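Local coordinates for protein UDP-galactopyranose mutase (Deinococcus radiodurans, PDB 3HDQ) that probably interconverts UDP-galactopyranose and UDP-galactofuranose as an FAD-dependent mutase, binding its UDP-sugar substrate beside the flavin, at residues R275-L289 with H318-D332. Residues are numbered along the deposited sequence; the frame is centred on the assembly and turned at random. Where two conformers were deposited one is given.
Sequences RSLEFRHETHDTEQL and HQTSVVYEYPRAEGD
Glu-278 stands between two arginines on one face of an antiparallel strand pair, each of its carboxylate oxygens held side-on by the NE and NH2 of a different guanidinium. From across the pair, Arg-328 gives both nitrogens to OE1, with NH2 at 2.9 Å from Glu-278 OE1 and the carboxylate and guanidinium planes 59° apart. OE2 goes to Arg-280 of its own strand, whose NE, in one of two modelled conformers, lies 2.8 Å from Glu-278 OE2. With CG anti to the backbone N (chi1 174°) and an extended chain beyond, the carboxylate lies where both can grip it. In that same conformer the Arg-280 guanidinium lies flat over the Tyr-326 ring, its CZ 4.1 Å from the ring centroid, a cation-pi stack with the planes 25° apart. With an alanine in place of Glu-278, Arg-280 NH2 and Arg-328 NH2, 3.7 Å apart, would probably be left without the carboxylate between them.

On the other face, Val-323 CG2 sits over the His-281 ring in a CH-pi contact, 3.8 Å from its centroid, while the ring's ND1 and Val-322 O share a water and its NE2 bonds to Pro-81 O. Phe-279 runs alongside Val-323 and Glu-325. Farther along this face Leu-277 CD1 comes within 3.5 Å of Glu-325 OE2, and both residues touch FAD. Beyond Arg-328, where the partner strand is interrupted by a short loop, Ser-276 OG donates to Asp-332 O, modelled rather short at 2.5 Å.

Paired backbone hydrogen bonds run from Ser-276 with Arg-328 to His-284 with Thr-320. Strand 274-284 forms one margin of the chain's mixed sheet; strand 320-336 separates it from strand 305-308, from which Arg-305, a substrate-binding residue, makes a salt bridge to Glu-325, while helix 309-313 packs on Val-323 through Phe-309.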
loop_
_atom_site.group_PDB
_atom_site.type_symbol
_atom_site.label_atom_id
_atom_site.label_comp_id
_atom_site.label_asym_id
_atom_site.label_seq_id
_atom_site.Cartn_x
_atom_site.Cartn_y
_atom_site.Cartn_z
ATOM N N ARG A 275 15.364 2.500 -22.757
ATOM C CA ARG A 275 16.392 2.810 -21.782
ATOM C C ARG A 275 15.866 2.522 -20.372
ATOM O O ARG A 275 14.690 2.730 -20.092
ATOM C CB ARG A 275 16.830 4.263 -21.934
ATOM C CG ARG A 275 18.091 4.601 -21.163
ATOM C CD ARG A 275 19.323 3.928 -21.744
ATOM N NE ARG A 275 20.510 4.609 -21.244
ATOM C CZ ARG A 275 21.745 4.124 -21.273
ATOM N NH1 ARG A 275 21.998 2.924 -21.779
ATOM N NH2 ARG A 275 22.736 4.855 -20.789
ATOM N N SER A 276 16.731 2.024 -19.498
ATOM C CA SER A 276 16.333 1.680 -18.137
ATOM C C SER A 276 17.086 2.539 -17.114
ATOM O O SER A 276 17.912 3.366 -17.482
ATOM C CB SER A 276 16.589 0.192 -17.882
ATOM O OG SER A 276 15.899 -0.278 -16.733
ATOM N N LEU A 277 16.804 2.324 -15.830
ATOM C CA LEU A 277 17.437 3.073 -14.747
ATOM C C LEU A 277 17.694 2.183 -13.552
ATOM O O LEU A 277 16.962 1.230 -13.310
ATOM C CB LEU A 277 16.543 4.225 -14.280
ATOM C CG LEU A 277 16.328 5.323 -15.308
ATOM C CD1 LEU A 277 15.222 6.264 -14.878
ATOM C CD2 LEU A 277 17.640 6.060 -15.550
ATOM N N GLU A 278 18.733 2.513 -12.794
ATOM C CA GLU A 278 18.916 1.928 -11.479
ATOM C C GLU A 278 18.821 3.038 -10.443
ATOM O O GLU A 278 19.447 4.082 -10.588
ATOM C CB GLU A 278 20.252 1.209 -11.373
ATOM C CG GLU A 278 20.548 0.708 -9.969
ATOM C CD GLU A 278 21.998 0.316 -9.782
ATOM O OE1 GLU A 278 22.693 0.099 -10.797
ATOM O OE2 GLU A 278 22.445 0.228 -8.621
ATOM N N PHE A 279 18.027 2.812 -9.405
ATOM C CA PHE A 279 17.781 3.832 -8.400
ATOM C C PHE A 279 18.483 3.484 -7.108
ATOM O O PHE A 279 18.338 2.379 -6.604
ATOM C CB PHE A 279 16.279 3.963 -8.127
ATOM C CG PHE A 279 15.450 4.172 -9.362
ATOM C CD1 PHE A 279 14.829 3.100 -9.984
ATOM C CD2 PHE A 279 15.298 5.435 -9.903
ATOM C CE1 PHE A 279 14.059 3.281 -11.118
ATOM C CE2 PHE A 279 14.532 5.635 -11.042
ATOM C CZ PHE A 279 13.908 4.556 -11.654
ATOM N N ARG A 280 19.251 4.426 -6.572
ATOM C CA ARG A 280 19.831 4.228 -5.262
ATOM C C ARG A 280 19.234 5.207 -4.256
ATOM O O ARG A 280 19.445 6.423 -4.318
ATOM C CB ARG A 280 21.360 4.276 -5.310
ATOM C CG ARG A 280 21.940 2.979 -5.845
ATOM C CD ARG A 280 23.428 3.056 -6.088
ATOM N NE ARG A 280 23.811 2.179 -7.190
ATOM C CZ ARG A 280 25.054 2.020 -7.627
ATOM N NH1 ARG A 280 26.055 2.673 -7.048
ATOM N NH2 ARG A 280 25.296 1.203 -8.642
ATOM N N HIS A 281 18.456 4.650 -3.334
ATOM C CA HIS A 281 17.759 5.416 -2.305
ATOM C C HIS A 281 18.593 5.570 -1.036
ATOM O O HIS A 281 19.258 4.630 -0.602
ATOM C CB HIS A 281 16.425 4.738 -1.972
ATOM C CG HIS A 281 15.434 4.785 -3.093
ATOM N ND1 HIS A 281 14.544 5.826 -3.259
ATOM C CD2 HIS A 281 15.200 3.921 -4.114
ATOM C CE1 HIS A 281 13.803 5.600 -4.333
ATOM N NE2 HIS A 281 14.182 4.450 -4.869
ATOM N N GLU A 282 18.556 6.755 -0.440
ATOM C CA GLU A 282 19.275 7.003 0.810
ATOM C C GLU A 282 18.429 7.837 1.758
ATOM O O GLU A 282 17.637 8.673 1.330
ATOM C CB GLU A 282 20.611 7.718 0.554
ATOM C CG GLU A 282 21.656 6.871 -0.184
ATOM C CD GLU A 282 22.927 7.653 -0.535
ATOM O OE1 GLU A 282 23.198 8.678 0.137
ATOM O OE2 GLU A 282 23.649 7.239 -1.481
ATOM N N THR A 283 18.602 7.605 3.051
ATOM C CA THR A 283 17.980 8.451 4.055
ATOM C C THR A 283 19.069 9.071 4.918
ATOM O O THR A 283 19.960 8.377 5.394
ATOM C CB THR A 283 17.009 7.661 4.952
ATOM O OG1 THR A 283 15.983 7.069 4.142
ATOM C CG2 THR A 283 16.381 8.585 6.005
ATOM N N HIS A 284 18.987 10.379 5.115
ATOM C CA HIS A 284 20.003 11.106 5.850
ATOM C C HIS A 284 19.386 11.735 7.073
ATOM O O HIS A 284 18.218 12.128 7.058
ATOM C CB HIS A 284 20.628 12.181 4.966
ATOM C CG HIS A 284 21.461 11.625 3.859
ATOM N ND1 HIS A 284 20.983 11.465 2.576
ATOM C CD2 HIS A 284 22.734 11.166 3.847
ATOM C CE1 HIS A 284 21.931 10.946 1.818
ATOM N NE2 HIS A 284 23.004 10.755 2.565
ATOM N N ASP A 285 20.174 11.829 8.136
ATOM C CA ASP A 285 19.677 12.368 9.390
ATOM C C ASP A 285 19.810 13.893 9.444
ATOM O O ASP A 285 20.553 14.437 10.260
ATOM C CB ASP A 285 20.386 11.700 10.570
ATOM C CG ASP A 285 19.606 11.827 11.872
ATOM O OD1 ASP A 285 18.363 11.658 11.859
ATOM O OD2 ASP A 285 20.244 12.086 12.915
ATOM N N THR A 286 19.089 14.565 8.549
ATOM C CA THR A 286 18.950 16.019 8.544
ATOM C C THR A 286 17.613 16.330 7.918
ATOM O O THR A 286 17.052 15.504 7.198
ATOM C CB THR A 286 19.949 16.712 7.603
ATOM O OG1 THR A 286 21.059 15.851 7.342
ATOM C CG2 THR A 286 20.414 18.047 8.186
ATOM N N GLU A 287 17.132 17.545 8.133
ATOM C CA GLU A 287 15.870 17.948 7.548
ATOM C C GLU A 287 15.968 18.157 6.044
ATOM O O GLU A 287 15.003 17.951 5.319
ATOM C CB GLU A 287 15.366 19.215 8.210
ATOM C CG GLU A 287 15.058 19.013 9.670
ATOM C CD GLU A 287 13.817 19.752 10.083
ATOM O OE1 GLU A 287 13.455 20.721 9.377
ATOM O OE2 GLU A 287 13.201 19.355 11.096
ATOM N N GLN A 288 17.131 18.565 5.570
ATOM C CA GLN A 288 17.238 18.957 4.177
ATOM C C GLN A 288 18.640 18.776 3.660
ATOM O O GLN A 288 19.593 19.263 4.250
ATOM C CB GLN A 288 16.828 20.410 4.006
ATOM C CG GLN A 288 16.938 20.889 2.582
ATOM C CD GLN A 288 16.176 22.171 2.361
ATOM O OE1 GLN A 288 15.032 22.298 2.793
ATOM N NE2 GLN A 288 16.798 23.128 1.685
ATOM N N LEU A 289 18.752 18.083 2.541
ATOM C CA LEU A 289 20.037 17.810 1.950
ATOM C C LEU A 289 20.305 18.742 0.776
ATOM O O LEU A 289 21.430 19.191 0.583
ATOM C CB LEU A 289 20.085 16.358 1.475
ATOM C CG LEU A 289 21.479 15.824 1.161
ATOM C CD1 LEU A 289 22.329 15.868 2.424
ATOM C CD2 LEU A 289 21.377 14.412 0.634
ATOM N N HIS A 318 11.816 14.791 10.389
ATOM C CA HIS A 318 13.101 15.235 10.936
ATOM C C HIS A 318 14.271 14.635 10.169
ATOM O O HIS A 318 15.410 15.070 10.318
ATOM C CB HIS A 318 13.219 14.929 12.438
ATOM C CG HIS A 318 13.380 13.477 12.742
ATOM N ND1 HIS A 318 12.377 12.558 12.524
ATOM C CD2 HIS A 318 14.431 12.781 13.237
ATOM C CE1 HIS A 318 12.801 11.356 12.875
ATOM N NE2 HIS A 318 14.044 11.464 13.311
ATOM N N GLN A 319 13.982 13.637 9.347
ATOM C CA GLN A 319 14.970 13.131 8.408
ATOM C C GLN A 319 14.558 13.433 6.980
ATOM O O GLN A 319 13.535 14.066 6.746
ATOM C CB GLN A 319 15.171 11.638 8.599
ATOM C CG GLN A 319 15.663 11.308 9.981
ATOM C CD GLN A 319 15.741 9.836 10.210
ATOM O OE1 GLN A 319 14.779 9.111 9.963
ATOM N NE2 GLN A 319 16.889 9.371 10.684
ATOM N N THR A 320 15.372 12.994 6.025
ATOM C CA THR A 320 15.081 13.246 4.630
ATOM C C THR A 320 15.541 12.064 3.790
ATOM O O THR A 320 16.554 11.431 4.099
ATOM C CB THR A 320 15.730 14.568 4.133
ATOM O OG1 THR A 320 15.227 14.896 2.835
ATOM C CG2 THR A 320 17.232 14.446 4.062
ATOM N N SER A 321 14.774 11.745 2.752
ATOM C CA SER A 321 15.139 10.673 1.831
ATOM C C SER A 321 15.365 11.193 0.413
ATOM O O SER A 321 14.596 12.011 -0.101
ATOM C CB SER A 321 14.072 9.574 1.808
ATOM O OG SER A 321 14.014 8.902 3.039
ATOM N N VAL A 322 16.419 10.688 -0.215
ATOM C CA VAL A 322 16.786 11.091 -1.563
ATOM C C VAL A 322 17.009 9.867 -2.447
ATOM O O VAL A 322 17.218 8.755 -1.947
ATOM C CB VAL A 322 18.084 11.929 -1.561
ATOM C CG1 VAL A 322 17.936 13.135 -0.668
ATOM C CG2 VAL A 322 19.275 11.074 -1.124
ATOM N N VAL A 323 16.975 10.087 -3.761
ATOM C CA VAL A 323 17.283 9.047 -4.729
ATOM C C VAL A 323 18.285 9.532 -5.782
ATOM O O VAL A 323 18.157 10.640 -6.318
ATOM C CB VAL A 323 16.010 8.532 -5.441
ATOM C CG1 VAL A 323 15.367 9.643 -6.271
ATOM C CG2 VAL A 323 16.346 7.329 -6.311
ATOM N N TYR A 324 19.277 8.688 -6.056
ATOM C CA TYR A 324 20.234 8.870 -7.151
ATOM C C TYR A 324 19.882 7.936 -8.312
ATOM O O TYR A 324 19.717 6.735 -8.113
ATOM C CB TYR A 324 21.645 8.531 -6.673
ATOM C CG TYR A 324 22.193 9.495 -5.637
ATOM C CD1 TYR A 324 23.021 10.543 -6.008
ATOM C CD2 TYR A 324 21.884 9.349 -4.288
ATOM C CE1 TYR A 324 23.523 11.421 -5.069
ATOM C CE2 TYR A 324 22.385 10.226 -3.334
ATOM C CZ TYR A 324 23.203 11.260 -3.734
ATOM O OH TYR A 324 23.702 12.144 -2.809
ATOM N N GLU A 325 19.778 8.485 -9.520
ATOM C CA GLU A 325 19.465 7.685 -10.702
ATOM C C GLU A 325 20.684 7.369 -11.570
ATOM O O GLU A 325 21.384 8.269 -12.036
ATOM C CB GLU A 325 18.429 8.388 -11.577
ATOM C CG GLU A 325 17.065 8.525 -10.978
ATOM C CD GLU A 325 16.199 9.454 -11.797
ATOM O OE1 GLU A 325 15.836 10.523 -11.271
ATOM O OE2 GLU A 325 15.907 9.131 -12.971
ATOM N N TYR A 326 20.905 6.083 -11.810
ATOM C CA TYR A 326 21.939 5.639 -12.738
ATOM C C TYR A 326 21.313 5.064 -14.017
ATOM O O TYR A 326 20.580 4.079 -13.965
ATOM C CB TYR A 326 22.823 4.579 -12.075
ATOM C CG TYR A 326 23.495 5.030 -10.792
ATOM C CD1 TYR A 326 22.757 5.234 -9.628
ATOM C CD2 TYR A 326 24.871 5.237 -10.740
ATOM C CE1 TYR A 326 23.373 5.646 -8.448
ATOM C CE2 TYR A 326 25.497 5.648 -9.562
ATOM C CZ TYR A 326 24.746 5.849 -8.420
ATOM O OH TYR A 326 25.365 6.254 -7.249
ATOM N N PRO A 327 21.601 5.680 -15.170
ATOM C CA PRO A 327 21.145 5.179 -16.477
ATOM C C PRO A 327 21.635 3.760 -16.731
ATOM O O PRO A 327 22.807 3.475 -16.485
ATOM C CB PRO A 327 21.810 6.133 -17.472
ATOM C CG PRO A 327 22.071 7.382 -16.685
ATOM C CD PRO A 327 22.399 6.907 -15.289
ATOM N N ARG A 328 20.750 2.886 -17.210
ATOM C CA ARG A 328 21.112 1.503 -17.511
ATOM C C ARG A 328 20.645 1.083 -18.907
ATOM O O ARG A 328 19.544 1.417 -19.338
ATOM C CB ARG A 328 20.521 0.555 -16.461
ATOM C CG ARG A 328 21.130 0.690 -15.080
ATOM C CD ARG A 328 22.560 0.153 -15.029
ATOM N NE ARG A 328 23.204 0.413 -13.738
ATOM C CZ ARG A 328 24.192 1.286 -13.546
ATOM N NH1 ARG A 328 24.664 1.981 -14.569
ATOM N NH2 ARG A 328 24.719 1.466 -12.334
ATOM N N ALA A 329 21.485 0.340 -19.615
ATOM C CA ALA A 329 21.061 -0.247 -20.879
ATOM C C ALA A 329 20.090 -1.410 -20.635
ATOM O O ALA A 329 19.243 -1.712 -21.473
ATOM C CB ALA A 329 22.265 -0.725 -21.655
ATOM N N GLU A 330 20.214 -2.041 -19.472
ATOM C CA GLU A 330 19.527 -3.289 -19.186
ATOM C C GLU A 330 18.560 -3.131 -18.011
ATOM O O GLU A 330 18.870 -2.439 -17.045
ATOM C CB GLU A 330 20.570 -4.346 -18.826
ATOM C CG GLU A 330 20.446 -5.644 -19.575
ATOM C CD GLU A 330 21.323 -5.681 -20.815
ATOM O OE1 GLU A 330 22.209 -6.563 -20.886
ATOM O OE2 GLU A 330 21.133 -4.826 -21.711
ATOM N N GLY A 331 17.403 -3.785 -18.081
ATOM C CA GLY A 331 16.462 -3.767 -16.974
ATOM C C GLY A 331 15.074 -3.369 -17.438
ATOM O O GLY A 331 14.817 -3.397 -18.635
ATOM N N ASP A 332 14.184 -3.003 -16.512
ATOM C CA ASP A 332 12.808 -2.654 -16.889
ATOM C C ASP A 332 12.788 -1.415 -17.778
ATOM O O ASP A 332 13.517 -0.459 -17.527
ATOM C CB ASP A 332 11.927 -2.402 -15.661
ATOM C CG ASP A 332 11.660 -3.659 -14.861
ATOM O OD1 ASP A 332 11.794 -4.773 -15.418
ATOM O OD2 ASP A 332 11.306 -3.520 -13.671
HETATM O O HOH W 1 18.070 -1.303 -14.453
HETATM O O HOH W 2 14.633 7.697 -1.274
HETATM O O HOH W 3 17.792 14.478 11.952
#